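Local coordinates for host Factor for Q beta (PDB 1KQ1), which binds RNA as a hexameric, Sm-like bacterial protein and acts as a pleiotropic regulator of translation, at residues K10-F15 against G34-Y39; V22-L27 against H58-Y63; K41-L46 against L54-A59. One frame throughout, in Å; residues are numbered along the deposited sequence.

All three contacts belong to one Sm fold, a strongly bent antiparallel sheet with an N-terminal helix packed on it. Interaction 1 sets the helix on strand 31-39, the middle strand. That strand joins interaction 2 through Gly34 O and Val22 N, 2.7 Å apart and probably hydrogen-bonded, and interaction 3 through backbone bonds to Ser45. Interactions 2 and 3 have centres about 9 Å apart and share His58 and Ala59, which lead from strand 51-56 into strand 60-65; Ile55 packs on both Phe26 and Ile60. Strands 51-56 and 60-65 both pair with neighbouring subunits of the hexamer. A bound acetic acid, probably from the crystallisation liquor, lies about 3 Å from the Phe26 side chain at nearest atoms.

Interaction 1 of 3, residues K10-F15 against G34-Y39; sequences KALENF and GVIEEY
Helix 10-15 crosses strand 34-39 at -110°, with 8.7 Å between the two axes at closest approach, and the backbones come nearest at Phe15 and Ile36. This is the N-terminal helix of the Sm fold lying on the bent sheet, here meeting its central strand. Three helix side chains make the contact, and each does so differently.

Leu12 has CG anti to the carbonyl carbon. Its CB sits over one face of the Tyr39 ring as a CH-pi contact, 3.8 Å from the ring centroid. The far end of the same side chain serves the other partner: Leu12 CD2 reaches Ile36 CD1 at 4.1 Å. Ile36 CD1 also meets Phe15 CD2, at 3.9 Å, so one methyl tip is shared by a leucine branch and a phenylalanine ring. Around this contact, Leu12 and Phe15 also pack on Tyr63 of strand 60-65, while Ile36 and Tyr39 pack on Val44, which ties the helix into the hydrophobic interior of the sheet.

Backbone polar groups meet through one water. It accepts from Ile36 N at 2.8 Å and gives a weak bond to Phe15 O, bridging the backbones of Phe15 and Ile36 alongside the direct contact of their side chains.

Tyr39 holds its ring in the crowded position between backbone N and carbonyl carbon (chi1 69°), and this sends the hydroxyl out toward the helix. Glu13 leaves its backbone with CG anti to N, then bends at chi2 so that its carboxylate comes round to the edge of the ring, the two planes 63° apart. There Tyr39 OH donates to Glu13 OE2 at 3.0 Å, and the oxygen receives it on its anti lone pair, away from OE1.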
ATOM      1  N   LYS C  10       2.787 -21.870  10.227  1.00 14.13           N
ATOM      2  CA  LYS C  10       3.688 -22.992  10.395  1.00 14.09           C
ATOM      3  C   LYS C  10       5.130 -22.477  10.274  1.00 13.66           C
ATOM      4  O   LYS C  10       5.984 -22.829  11.079  1.00 16.45           O
ATOM      5  CB  LYS C  10       3.417 -24.059   9.336  1.00 18.36           C
ATOM      6  CG  LYS C  10       4.398 -25.244   9.430  1.00 28.91           C
ATOM      7  CD  LYS C  10       4.039 -26.403   8.499  1.00 38.64           C
ATOM      8  CE  LYS C  10       4.997 -27.593   8.689  1.00 45.33           C
ATOM      9  NZ  LYS C  10       6.367 -27.322   8.167  1.00 53.02           N
ATOM     10  N   ALA C  11       5.378 -21.602   9.291  1.00 12.31           N
ATOM     11  CA  ALA C  11       6.734 -21.096   9.102  1.00 13.68           C
ATOM     12  C   ALA C  11       7.144 -20.181  10.234  1.00 13.27           C
ATOM     13  O   ALA C  11       8.234 -20.327  10.797  1.00 13.56           O
ATOM     14  CB  ALA C  11       6.852 -20.361   7.769  1.00 13.39           C
ATOM     15  N   LEU C  12       6.287 -19.235  10.618  1.00 12.15           N
ATOM     16  CA  LEU C  12       6.653 -18.305  11.668  1.00 11.84           C
ATOM     17  C   LEU C  12       6.854 -18.937  13.002  1.00 11.01           C
ATOM     18  O   LEU C  12       7.728 -18.541  13.773  1.00 10.98           O
ATOM     19  CB  LEU C  12       5.623 -17.153  11.808  1.00 14.58           C
ATOM     20  CG  LEU C  12       5.446 -16.356  10.511  1.00 19.26           C
ATOM     21  CD1 LEU C  12       4.374 -15.297  10.679  1.00 16.70           C
ATOM     22  CD2 LEU C  12       6.771 -15.716  10.095  1.00 24.51           C
ATOM     23  N   GLU C  13       6.041 -19.953  13.291  1.00 10.70           N
ATOM     24  CA  GLU C  13       6.158 -20.673  14.568  1.00 13.31           C
ATOM     25  C   GLU C  13       7.482 -21.476  14.654  1.00 11.62           C
ATOM     26  O   GLU C  13       8.103 -21.552  15.717  1.00 12.74           O
ATOM     27  CB  GLU C  13       4.922 -21.584  14.724  1.00 12.37           C
ATOM     28  CG  GLU C  13       4.837 -22.243  16.082  1.00 20.19           C
ATOM     29  CD  GLU C  13       4.730 -21.280  17.250  1.00 32.27           C
ATOM     30  OE1 GLU C  13       5.046 -21.715  18.379  1.00 33.53           O
ATOM     31  OE2 GLU C  13       4.318 -20.111  17.074  1.00 28.64           O
ATOM     32  N   ASN C  14       7.890 -22.031  13.529  1.00 14.09           N
ATOM     33  CA  ASN C  14       9.170 -22.744  13.472  1.00 16.58           C
ATOM     34  C   ASN C  14      10.315 -21.737  13.597  1.00 18.21           C
ATOM     35  O   ASN C  14      11.281 -21.997  14.309  1.00 17.05           O
ATOM     36  CB  ASN C  14       9.305 -23.481  12.168  1.00 14.77           C
ATOM     37  CG  ASN C  14       8.638 -24.849  12.202  1.00 25.24           C
ATOM     38  OD1 ASN C  14       8.766 -25.584  13.185  1.00 30.22           O
ATOM     39  ND2 ASN C  14       7.947 -25.201  11.126  1.00 32.08           N
ATOM     40  N   PHE C  15      10.217 -20.587  12.911  1.00 14.82           N
ATOM     41  CA  PHE C  15      11.274 -19.588  13.030  1.00 12.43           C
ATOM     42  C   PHE C  15      11.430 -19.175  14.473  1.00 12.09           C
ATOM     43  O   PHE C  15      12.547 -19.011  14.954  1.00 17.14           O
ATOM     44  CB  PHE C  15      10.956 -18.288  12.220  1.00  9.97           C
ATOM     45  CG  PHE C  15      10.919 -18.453  10.734  1.00 17.45           C
ATOM     46  CD1 PHE C  15      11.587 -19.495  10.095  1.00 21.11           C
ATOM     47  CD2 PHE C  15      10.205 -17.537   9.956  1.00 14.68           C
ATOM     48  CE1 PHE C  15      11.536 -19.626   8.705  1.00 25.51           C
ATOM     49  CE2 PHE C  15      10.146 -17.658   8.579  1.00 19.52           C
ATOM     50  CZ  PHE C  15      10.807 -18.695   7.940  1.00 21.68           C
ATOM     51  N   GLY C  34      17.307 -10.836  11.828  1.00 14.92           N
ATOM     52  CA  GLY C  34      17.158 -10.989  13.262  1.00 14.96           C
ATOM     53  C   GLY C  34      16.423 -12.269  13.604  1.00 13.49           C
ATOM     54  O   GLY C  34      16.221 -13.133  12.742  1.00 16.96           O
ATOM     55  N   VAL C  35      16.040 -12.354  14.865  1.00 15.41           N
ATOM     56  CA  VAL C  35      15.312 -13.510  15.358  1.00 19.08           C
ATOM     57  C   VAL C  35      13.897 -13.072  15.695  1.00 17.11           C
ATOM     58  O   VAL C  35      13.701 -12.046  16.376  1.00 13.18           O
ATOM     59  CB  VAL C  35      15.952 -14.055  16.652  1.00 21.20           C
ATOM     60  CG1 VAL C  35      15.063 -15.146  17.240  1.00 19.78           C
ATOM     61  CG2 VAL C  35      17.329 -14.615  16.350  1.00 22.97           C
ATOM     62  N   ILE C  36      12.917 -13.843  15.222  1.00 12.55           N
ATOM     63  CA  ILE C  36      11.547 -13.546  15.550  1.00 15.11           C
ATOM     64  C   ILE C  36      11.306 -14.040  16.985  1.00 15.44           C
ATOM     65  O   ILE C  36      11.376 -15.260  17.290  1.00 17.21           O
ATOM     66  CB  ILE C  36      10.606 -14.207  14.550  1.00 14.94           C
ATOM     67  CG1 ILE C  36      10.837 -13.589  13.169  1.00 17.20           C
ATOM     68  CG2 ILE C  36       9.159 -14.060  15.023  1.00 14.22           C
ATOM     69  CD1 ILE C  36      10.081 -14.275  12.011  1.00 22.59           C
ATOM     70  N   GLU C  37      11.034 -13.108  17.875  1.00 12.86           N
ATOM     71  CA  GLU C  37      10.766 -13.422  19.272  1.00 19.79           C
ATOM     72  C   GLU C  37       9.308 -13.696  19.513  1.00 20.54           C
ATOM     73  O   GLU C  37       8.954 -14.576  20.316  1.00 21.84           O
ATOM     74  CB  GLU C  37      11.208 -12.278  20.177  1.00 23.90           C
ATOM     75  CG  GLU C  37      12.695 -12.026  20.119  1.00 20.29           C
ATOM     76  CD  GLU C  37      13.502 -13.259  20.483  1.00 32.07           C
ATOM     77  OE1 GLU C  37      12.987 -14.090  21.264  1.00 39.58           O
ATOM     78  OE2 GLU C  37      14.644 -13.392  19.994  1.00 37.77           O
ATOM     79  N   GLU C  38       8.444 -12.936  18.853  1.00 18.05           N
ATOM     80  CA  GLU C  38       7.017 -13.120  18.990  1.00 17.84           C
ATOM     81  C   GLU C  38       6.376 -12.508  17.770  1.00 18.68           C
ATOM     82  O   GLU C  38       7.011 -11.725  17.068  1.00 16.50           O
ATOM     83  CB  GLU C  38       6.498 -12.363  20.213  1.00 31.54           C
ATOM     84  CG  GLU C  38       7.258 -12.591  21.486  1.00 48.12           C
ATOM     85  CD  GLU C  38       6.757 -11.705  22.597  1.00 54.74           C
ATOM     86  OE1 GLU C  38       5.534 -11.729  22.869  1.00 55.33           O
ATOM     87  OE2 GLU C  38       7.588 -10.988  23.196  1.00 62.41           O
ATOM     88  N   TYR C  39       5.118 -12.858  17.529  1.00 15.48           N
ATOM     89  CA  TYR C  39       4.386 -12.289  16.400  1.00 17.79           C
ATOM     90  C   TYR C  39       2.902 -12.501  16.626  1.00 18.55           C
ATOM     91  O   TYR C  39       2.496 -13.343  17.444  1.00 17.40           O
ATOM     92  CB  TYR C  39       4.830 -12.979  15.098  1.00 18.21           C
ATOM     93  CG  TYR C  39       4.399 -14.436  14.985  1.00 18.37           C
ATOM     94  CD1 TYR C  39       3.130 -14.769  14.527  1.00 18.17           C
ATOM     95  CD2 TYR C  39       5.230 -15.475  15.426  1.00 15.98           C
ATOM     96  CE1 TYR C  39       2.678 -16.078  14.511  1.00 23.11           C
ATOM     97  CE2 TYR C  39       4.763 -16.810  15.414  1.00 16.90           C
ATOM     98  CZ  TYR C  39       3.498 -17.093  14.955  1.00 23.95           C
ATOM     99  OH  TYR C  39       3.031 -18.417  14.908  1.00 31.35           O
TER
HETATM  100  O   HOH W   1      13.313 -16.429  14.143  1.00 16.50           O

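Interaction 2 of 3, residues V22-L27 against H58-Y63; sequences VTVFFL and HAISTY
A classic beta bulge interrupts the regular register of strands 22-26 and 60-63: Ser61 and Thr62 both face Phe25, and the pairing slips by one residue before Phe26. Phe25 O is gripped by two amides. Ser61 N approaches in the carbonyl plane at 2.8 Å, whereas Thr62 N, 3.2 Å from Phe25 O, comes from 34° above that plane. Phe25 N completes the pair with a nearly straight bond to Thr62 O (2.8 Å, 172° at the hydrogen). Past the bulge, Leu27 N donates to Ala59 O at 2.9 Å, and the Leu27 side chain brings CG to 3.5 Å from Ala59 O.

On the interior side, Val24 splits its branches between two partners. Its CG1, anti to the backbone N, meets Ile60 CG1 at 3.8 Å; its CG2 lies beside Tyr63, 4.1 Å from CD1 of that ring. Val22 CG1 comes to the edge of the same ring. Ile60 CG2 sits over one face of Tyr63, as Val24 CG1 does over Phe26, so each of these two rings has an aliphatic branch from its own strand over one face.

The bulged strand also faces the hexamer interface. Thr62 and Tyr63 pair with a strand of a neighbouring subunit, whose Tyr56 OH is hydrogen-bonded to Tyr63 OH, and Ile60 O accepts from His58 NE2 of that subunit. Two donors on Phe25 O imply that the bulge satisfies the extra Ser61 amide and keeps the two strands joined through the slip, while Ile60 O is directed to the next subunit.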
ATOM      1  N   VAL C  22      16.376 -14.823  10.585  1.00 15.38           N
ATOM      2  CA  VAL C  22      15.590 -14.604   9.392  1.00 15.52           C
ATOM      3  C   VAL C  22      15.871 -13.194   8.848  1.00 13.58           C
ATOM      4  O   VAL C  22      16.179 -12.294   9.614  1.00 16.85           O
ATOM      5  CB  VAL C  22      14.080 -14.670   9.774  1.00 18.27           C
ATOM      6  CG1 VAL C  22      13.182 -14.246   8.611  1.00 30.32           C
ATOM      7  CG2 VAL C  22      13.736 -16.097  10.255  1.00 22.25           C
ATOM      8  N   THR C  23      15.753 -13.074   7.536  1.00 11.01           N
ATOM      9  CA  THR C  23      15.889 -11.791   6.852  1.00 11.96           C
ATOM     10  C   THR C  23      14.456 -11.399   6.427  1.00 10.64           C
ATOM     11  O   THR C  23      13.741 -12.163   5.755  1.00 11.67           O
ATOM     12  CB  THR C  23      16.749 -11.890   5.602  1.00 14.67           C
ATOM     13  OG1 THR C  23      18.099 -12.236   6.002  1.00 21.27           O
ATOM     14  CG2 THR C  23      16.814 -10.528   4.867  1.00 23.34           C
ATOM     15  N   VAL C  24      14.058 -10.218   6.853  1.00  8.45           N
ATOM     16  CA  VAL C  24      12.739  -9.680   6.524  1.00  8.73           C
ATOM     17  C   VAL C  24      12.934  -8.595   5.457  1.00  8.99           C
ATOM     18  O   VAL C  24      13.724  -7.627   5.685  1.00 12.91           O
ATOM     19  CB  VAL C  24      12.122  -9.029   7.760  1.00 10.05           C
ATOM     20  CG1 VAL C  24      10.768  -8.331   7.407  1.00 12.99           C
ATOM     21  CG2 VAL C  24      11.883 -10.068   8.844  1.00 11.65           C
ATOM     22  N   PHE C  25      12.293  -8.757   4.301  1.00  7.91           N
ATOM     23  CA  PHE C  25      12.339  -7.723   3.280  1.00  7.47           C
ATOM     24  C   PHE C  25      11.073  -6.943   3.384  1.00  8.72           C
ATOM     25  O   PHE C  25       9.993  -7.507   3.596  1.00  9.63           O
ATOM     26  CB  PHE C  25      12.454  -8.316   1.878  1.00  9.79           C
ATOM     27  CG  PHE C  25      13.812  -8.829   1.575  1.00 14.14           C
ATOM     28  CD1 PHE C  25      14.683  -8.072   0.824  1.00 16.03           C
ATOM     29  CD2 PHE C  25      14.188 -10.071   2.041  1.00 15.37           C
ATOM     30  CE1 PHE C  25      15.962  -8.563   0.522  1.00 25.37           C
ATOM     31  CE2 PHE C  25      15.467 -10.578   1.748  1.00 25.08           C
ATOM     32  CZ  PHE C  25      16.343  -9.809   0.983  1.00 22.90           C
ATOM     33  N   PHE C  26      11.202  -5.625   3.233  1.00  6.62           N
ATOM     34  CA  PHE C  26      10.030  -4.721   3.323  1.00  8.54           C
ATOM     35  C   PHE C  26       9.464  -4.344   1.960  1.00  7.53           C
ATOM     36  O   PHE C  26      10.072  -4.611   0.939  1.00  8.20           O
ATOM     37  CB  PHE C  26      10.484  -3.465   4.088  1.00  8.44           C
ATOM     38  CG  PHE C  26      10.842  -3.732   5.498  1.00  9.14           C
ATOM     39  CD1 PHE C  26       9.868  -3.619   6.489  1.00 14.91           C
ATOM     40  CD2 PHE C  26      12.143  -4.122   5.839  1.00 13.92           C
ATOM     41  CE1 PHE C  26      10.202  -3.899   7.827  1.00 16.53           C
ATOM     42  CE2 PHE C  26      12.482  -4.409   7.178  1.00 18.10           C
ATOM     43  CZ  PHE C  26      11.497  -4.293   8.157  1.00 19.57           C
ATOM     44  N   LEU C  27       8.308  -3.667   1.942  1.00  8.98           N
ATOM     45  CA  LEU C  27       7.720  -3.262   0.679  1.00  7.73           C
ATOM     46  C   LEU C  27       8.636  -2.399  -0.142  1.00 10.39           C
ATOM     47  O   LEU C  27       8.567  -2.460  -1.373  1.00 11.29           O
ATOM     48  CB  LEU C  27       6.424  -2.488   0.890  1.00 13.82           C
ATOM     49  CG  LEU C  27       5.299  -3.177   1.643  1.00 14.71           C
ATOM     50  CD1 LEU C  27       4.045  -2.261   1.603  1.00 11.80           C
ATOM     51  CD2 LEU C  27       5.001  -4.501   0.999  1.00 15.93           C
ATOM     52  N   HIS C  58       1.920  -5.448   7.542  1.00  6.50           N
ATOM     53  CA  HIS C  58       1.503  -4.786   6.321  1.00  6.94           C
ATOM     54  C   HIS C  58       2.678  -4.217   5.540  1.00  6.59           C
ATOM     55  O   HIS C  58       2.540  -3.948   4.335  1.00  8.52           O
ATOM     56  CB  HIS C  58       0.429  -3.687   6.591  1.00  6.53           C
ATOM     57  CG  HIS C  58       0.887  -2.537   7.449  1.00  8.07           C
ATOM     58  ND1 HIS C  58       0.170  -2.128   8.556  1.00 10.65           N
ATOM     59  CD2 HIS C  58       1.914  -1.660   7.320  1.00  9.82           C
ATOM     60  CE1 HIS C  58       0.739  -1.057   9.083  1.00 10.50           C
ATOM     61  NE2 HIS C  58       1.805  -0.749   8.356  1.00  7.52           N
ATOM     62  N   ALA C  59       3.828  -4.048   6.204  1.00  6.47           N
ATOM     63  CA  ALA C  59       5.004  -3.522   5.524  1.00  5.14           C
ATOM     64  C   ALA C  59       5.972  -4.599   5.061  1.00  5.86           C
ATOM     65  O   ALA C  59       7.011  -4.290   4.448  1.00  8.42           O
ATOM     66  CB  ALA C  59       5.737  -2.525   6.435  1.00  7.79           C
ATOM     67  N   ILE C  60       5.689  -5.859   5.414  1.00  6.21           N
ATOM     68  CA  ILE C  60       6.589  -6.934   5.004  1.00  7.27           C
ATOM     69  C   ILE C  60       6.270  -7.498   3.645  1.00  7.28           C
ATOM     70  O   ILE C  60       5.096  -7.675   3.272  1.00  6.97           O
ATOM     71  CB  ILE C  60       6.540  -8.083   6.046  1.00  6.32           C
ATOM     72  CG1 ILE C  60       7.009  -7.555   7.404  1.00  5.95           C
ATOM     73  CG2 ILE C  60       7.397  -9.296   5.544  1.00  9.06           C
ATOM     74  CD1 ILE C  60       6.784  -8.589   8.526  1.00  7.89           C
ATOM     75  N   SER C  61       7.338  -7.716   2.864  1.00  5.30           N
ATOM     76  CA  SER C  61       7.191  -8.359   1.554  1.00  5.07           C
ATOM     77  C   SER C  61       7.519  -9.837   1.647  1.00  9.57           C
ATOM     78  O   SER C  61       6.707 -10.702   1.226  1.00  9.04           O
ATOM     79  CB  SER C  61       8.166  -7.702   0.585  1.00 11.07           C
ATOM     80  OG  SER C  61       8.131  -8.466  -0.593  1.00 17.40           O
ATOM     81  N   THR C  62       8.683 -10.142   2.218  1.00  8.05           N
ATOM     82  CA  THR C  62       9.160 -11.530   2.225  1.00  8.68           C
ATOM     83  C   THR C  62       9.968 -11.894   3.431  1.00  8.33           C
ATOM     84  O   THR C  62      10.634 -11.050   3.999  1.00 10.93           O
ATOM     85  CB  THR C  62      10.142 -11.693   1.015  1.00 12.81           C
ATOM     86  OG1 THR C  62       9.515 -11.248  -0.185  1.00 17.65           O
ATOM     87  CG2 THR C  62      10.607 -13.158   0.799  1.00 15.17           C
ATOM     88  N   TYR C  63       9.956 -13.177   3.809  1.00  8.10           N
ATOM     89  CA  TYR C  63      10.892 -13.698   4.820  1.00 10.33           C
ATOM     90  C   TYR C  63      11.805 -14.687   4.112  1.00 10.73           C
ATOM     91  O   TYR C  63      11.328 -15.484   3.283  1.00 11.24           O
ATOM     92  CB  TYR C  63      10.206 -14.502   5.920  1.00 10.50           C
ATOM     93  CG  TYR C  63       9.122 -13.809   6.664  1.00 10.09           C
ATOM     94  CD1 TYR C  63       9.382 -13.087   7.827  1.00 15.24           C
ATOM     95  CD2 TYR C  63       7.816 -13.900   6.203  1.00 12.98           C
ATOM     96  CE1 TYR C  63       8.291 -12.473   8.534  1.00 14.43           C
ATOM     97  CE2 TYR C  63       6.755 -13.292   6.876  1.00 16.69           C
ATOM     98  CZ  TYR C  63       7.011 -12.598   8.028  1.00 13.51           C
ATOM     99  OH  TYR C  63       5.956 -12.021   8.685  1.00 13.20           O
TER

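Interaction 3 of 3, residues K41-L46 against L54-A59; sequences KYVVSL and LIYKHA
Three backbone bonds join residues 41-46 to 54-59 in this beta hairpin of the Sm fold. Val44 and Ile55 exchange a pair, Ile55 N to Val44 O at 2.8 Å and Val44 N to Ile55 O at 2.9 Å, both in the carbonyl plane. At the open end, Lys57 N donates to Tyr42 O from 36° above the plane, and a water gives that oxygen a second bond while accepting from His58 N.

Side chains sort to two faces. Val43 CG1 lies alongside the Tyr56 ring, 3.7 Å from its CD1, and Leu54 CD1 packs against Val43 CB at 3.8 Å. On the face of Val44, the Ile55 CD1 tip meets Leu46 CD2 at 3.9 Å, and the Lys57 chain crosses Val44 CG2 at about a right angle.

Further out, Asp40 OD1 accepts from both Tyr42 N and Val43 N, fixing the turn into the strand. Tyr56 OH is hydrogen-bonded to Gln8 OE1 of a neighbouring subunit.

Lys57 is buried and extended beyond CG. Its NZ bonds to Gln8 OE1 and weakly to Asp40 O, neutral oxygens, while Lys41 NZ lies 4.8 Å from Lys57 NZ; together these would probably make its protonated form less favourable.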
ATOM      1  N   LYS C  41      -1.266 -11.313  14.597  1.00 18.90           N
ATOM      2  CA  LYS C  41      -1.844 -10.977  13.305  1.00 18.92           C
ATOM      3  C   LYS C  41      -1.371  -9.663  12.722  1.00 14.33           C
ATOM      4  O   LYS C  41      -1.499  -9.469  11.523  1.00 20.61           O
ATOM      5  CB  LYS C  41      -3.372 -10.932  13.371  1.00 19.38           C
ATOM      6  CG  LYS C  41      -3.997 -10.500  12.059  1.00 31.69           C
ATOM      7  CD  LYS C  41      -3.610 -11.445  10.932  1.00 40.22           C
ATOM      8  CE  LYS C  41      -3.647 -10.735   9.595  1.00 41.40           C
ATOM      9  NZ  LYS C  41      -2.347 -10.072   9.300  1.00 42.50           N
ATOM     10  N   TYR C  42      -0.814  -8.788  13.530  1.00 14.78           N
ATOM     11  CA  TYR C  42      -0.446  -7.490  12.962  1.00 16.54           C
ATOM     12  C   TYR C  42       1.015  -7.157  12.996  1.00 14.75           C
ATOM     13  O   TYR C  42       1.480  -6.372  12.150  1.00 12.10           O
ATOM     14  CB  TYR C  42      -1.181  -6.368  13.688  1.00 25.52           C
ATOM     15  CG  TYR C  42      -2.663  -6.439  13.526  1.00 36.29           C
ATOM     16  CD1 TYR C  42      -3.232  -6.500  12.256  1.00 39.61           C
ATOM     17  CD2 TYR C  42      -3.502  -6.477  14.633  1.00 39.78           C
ATOM     18  CE1 TYR C  42      -4.605  -6.601  12.084  1.00 42.83           C
ATOM     19  CE2 TYR C  42      -4.888  -6.579  14.473  1.00 44.77           C
ATOM     20  CZ  TYR C  42      -5.429  -6.642  13.194  1.00 45.55           C
ATOM     21  OH  TYR C  42      -6.795  -6.751  13.015  1.00 51.32           O
ATOM     22  N   VAL C  43       1.738  -7.717  13.952  1.00 14.13           N
ATOM     23  CA  VAL C  43       3.138  -7.380  14.087  1.00 13.24           C
ATOM     24  C   VAL C  43       4.064  -8.560  14.286  1.00 15.18           C
ATOM     25  O   VAL C  43       3.631  -9.678  14.539  1.00 15.35           O
ATOM     26  CB  VAL C  43       3.370  -6.384  15.264  1.00 15.99           C
ATOM     27  CG1 VAL C  43       2.530  -5.097  15.031  1.00 15.19           C
ATOM     28  CG2 VAL C  43       2.930  -7.011  16.602  1.00 16.27           C
ATOM     29  N   VAL C  44       5.346  -8.272  14.092  1.00 10.83           N
ATOM     30  CA  VAL C  44       6.401  -9.245  14.288  1.00 10.26           C
ATOM     31  C   VAL C  44       7.468  -8.539  15.114  1.00 15.46           C
ATOM     32  O   VAL C  44       7.879  -7.411  14.802  1.00 12.48           O
ATOM     33  CB  VAL C  44       7.010  -9.706  12.956  1.00 10.66           C
ATOM     34  CG1 VAL C  44       8.248 -10.650  13.221  1.00 13.38           C
ATOM     35  CG2 VAL C  44       5.991 -10.401  12.107  1.00 13.05           C
ATOM     36  N   SER C  45       7.898  -9.181  16.196  1.00 14.24           N
ATOM     37  CA  SER C  45       8.930  -8.635  17.047  1.00 14.12           C
ATOM     38  C   SER C  45      10.254  -9.254  16.616  1.00 16.95           C
ATOM     39  O   SER C  45      10.434 -10.475  16.763  1.00 16.29           O
ATOM     40  CB  SER C  45       8.632  -8.979  18.511  1.00 21.32           C
ATOM     41  OG  SER C  45       9.618  -8.397  19.343  1.00 28.44           O
ATOM     42  N   LEU C  46      11.185  -8.440  16.111  1.00 13.87           N
ATOM     43  CA  LEU C  46      12.451  -8.957  15.581  1.00 15.90           C
ATOM     44  C   LEU C  46      13.603  -8.451  16.406  1.00 18.05           C
ATOM     45  O   LEU C  46      13.775  -7.258  16.567  1.00 17.44           O
ATOM     46  CB  LEU C  46      12.632  -8.552  14.102  1.00 12.76           C
ATOM     47  CG  LEU C  46      13.769  -9.218  13.307  1.00 14.14           C
ATOM     48  CD1 LEU C  46      13.362 -10.663  12.994  1.00 16.72           C
ATOM     49  CD2 LEU C  46      14.062  -8.429  12.049  1.00 12.37           C
ATOM     50  N   LEU C  54       9.869  -3.628  16.074  1.00 11.19           N
ATOM     51  CA  LEU C  54       8.480  -4.074  16.094  1.00  9.10           C
ATOM     52  C   LEU C  54       8.020  -3.714  14.656  1.00 11.63           C
ATOM     53  O   LEU C  54       7.907  -2.527  14.322  1.00 10.35           O
ATOM     54  CB  LEU C  54       7.653  -3.285  17.104  1.00 14.22           C
ATOM     55  CG  LEU C  54       6.198  -3.710  17.153  1.00 17.15           C
ATOM     56  CD1 LEU C  54       6.138  -5.206  17.585  1.00 20.09           C
ATOM     57  CD2 LEU C  54       5.446  -2.800  18.126  1.00 22.81           C
ATOM     58  N   ILE C  55       7.758  -4.738  13.851  1.00  9.13           N
ATOM     59  CA  ILE C  55       7.456  -4.579  12.412  1.00  8.22           C
ATOM     60  C   ILE C  55       6.022  -4.847  12.095  1.00 13.35           C
ATOM     61  O   ILE C  55       5.423  -5.826  12.587  1.00 11.62           O
ATOM     62  CB  ILE C  55       8.326  -5.578  11.611  1.00  7.46           C
ATOM     63  CG1 ILE C  55       9.824  -5.350  11.883  1.00 12.07           C
ATOM     64  CG2 ILE C  55       8.047  -5.442  10.153  1.00  9.58           C
ATOM     65  CD1 ILE C  55      10.712  -6.550  11.348  1.00 13.71           C
ATOM     66  N   TYR C  56       5.416  -3.966  11.303  1.00  7.87           N
ATOM     67  CA  TYR C  56       4.060  -4.256  10.893  1.00  8.50           C
ATOM     68  C   TYR C  56       4.040  -5.237   9.719  1.00  8.74           C
ATOM     69  O   TYR C  56       4.752  -5.059   8.709  1.00  7.49           O
ATOM     70  CB  TYR C  56       3.279  -2.985  10.458  1.00  6.67           C
ATOM     71  CG  TYR C  56       2.793  -2.136  11.591  1.00  8.75           C
ATOM     72  CD1 TYR C  56       1.801  -2.589  12.454  1.00 10.93           C
ATOM     73  CD2 TYR C  56       3.345  -0.876  11.803  1.00  9.56           C
ATOM     74  CE1 TYR C  56       1.390  -1.798  13.520  1.00  9.85           C
ATOM     75  CE2 TYR C  56       2.916  -0.069  12.866  1.00 10.61           C
ATOM     76  CZ  TYR C  56       1.944  -0.559  13.712  1.00 10.28           C
ATOM     77  OH  TYR C  56       1.559   0.199  14.802  1.00 11.92           O
ATOM     78  N   LYS C  57       3.218  -6.298   9.846  1.00  9.13           N
ATOM     79  CA  LYS C  57       3.130  -7.226   8.736  1.00  8.92           C
ATOM     80  C   LYS C  57       2.702  -6.537   7.438  1.00  6.25           C
ATOM     81  O   LYS C  57       3.062  -6.971   6.336  1.00  6.92           O
ATOM     82  CB  LYS C  57       2.138  -8.374   9.051  1.00 14.05           C
ATOM     83  CG  LYS C  57       2.704  -9.512   9.892  1.00 25.78           C
ATOM     84  CD  LYS C  57       1.644 -10.630   9.978  1.00 21.36           C
ATOM     85  CE  LYS C  57       2.172 -11.899  10.670  1.00 27.77           C
ATOM     86  NZ  LYS C  57       1.100 -12.995  10.806  1.00 21.17           N
ATOM     87  N   HIS C  58       1.920  -5.448   7.542  1.00  6.50           N
ATOM     88  CA  HIS C  58       1.503  -4.786   6.321  1.00  6.94           C
ATOM     89  C   HIS C  58       2.678  -4.217   5.540  1.00  6.59           C
ATOM     90  O   HIS C  58       2.540  -3.948   4.335  1.00  8.52           O
ATOM     91  CB  HIS C  58       0.429  -3.687   6.591  1.00  6.53           C
ATOM     92  CG  HIS C  58       0.887  -2.537   7.449  1.00  8.07           C
ATOM     93  ND1 HIS C  58       0.170  -2.128   8.556  1.00 10.65           N
ATOM     94  CD2 HIS C  58       1.914  -1.660   7.320  1.00  9.82           C
ATOM     95  CE1 HIS C  58       0.739  -1.057   9.083  1.00 10.50           C
ATOM     96  NE2 HIS C  58       1.805  -0.749   8.356  1.00  7.52           N
ATOM     97  N   ALA C  59       3.828  -4.048   6.204  1.00  6.47           N
ATOM     98  CA  ALA C  59       5.004  -3.522   5.524  1.00  5.14           C
ATOM     99  C   ALA C  59       5.972  -4.599   5.061  1.00  5.86           C
ATOM    100  O   ALA C  59       7.011  -4.290   4.448  1.00  8.42           O
ATOM    101  CB  ALA C  59       5.737  -2.525   6.435  1.00  7.79           C
TER
HETATM  102  O   HOH W   2       0.181  -5.189   9.859  1.00 12.36           O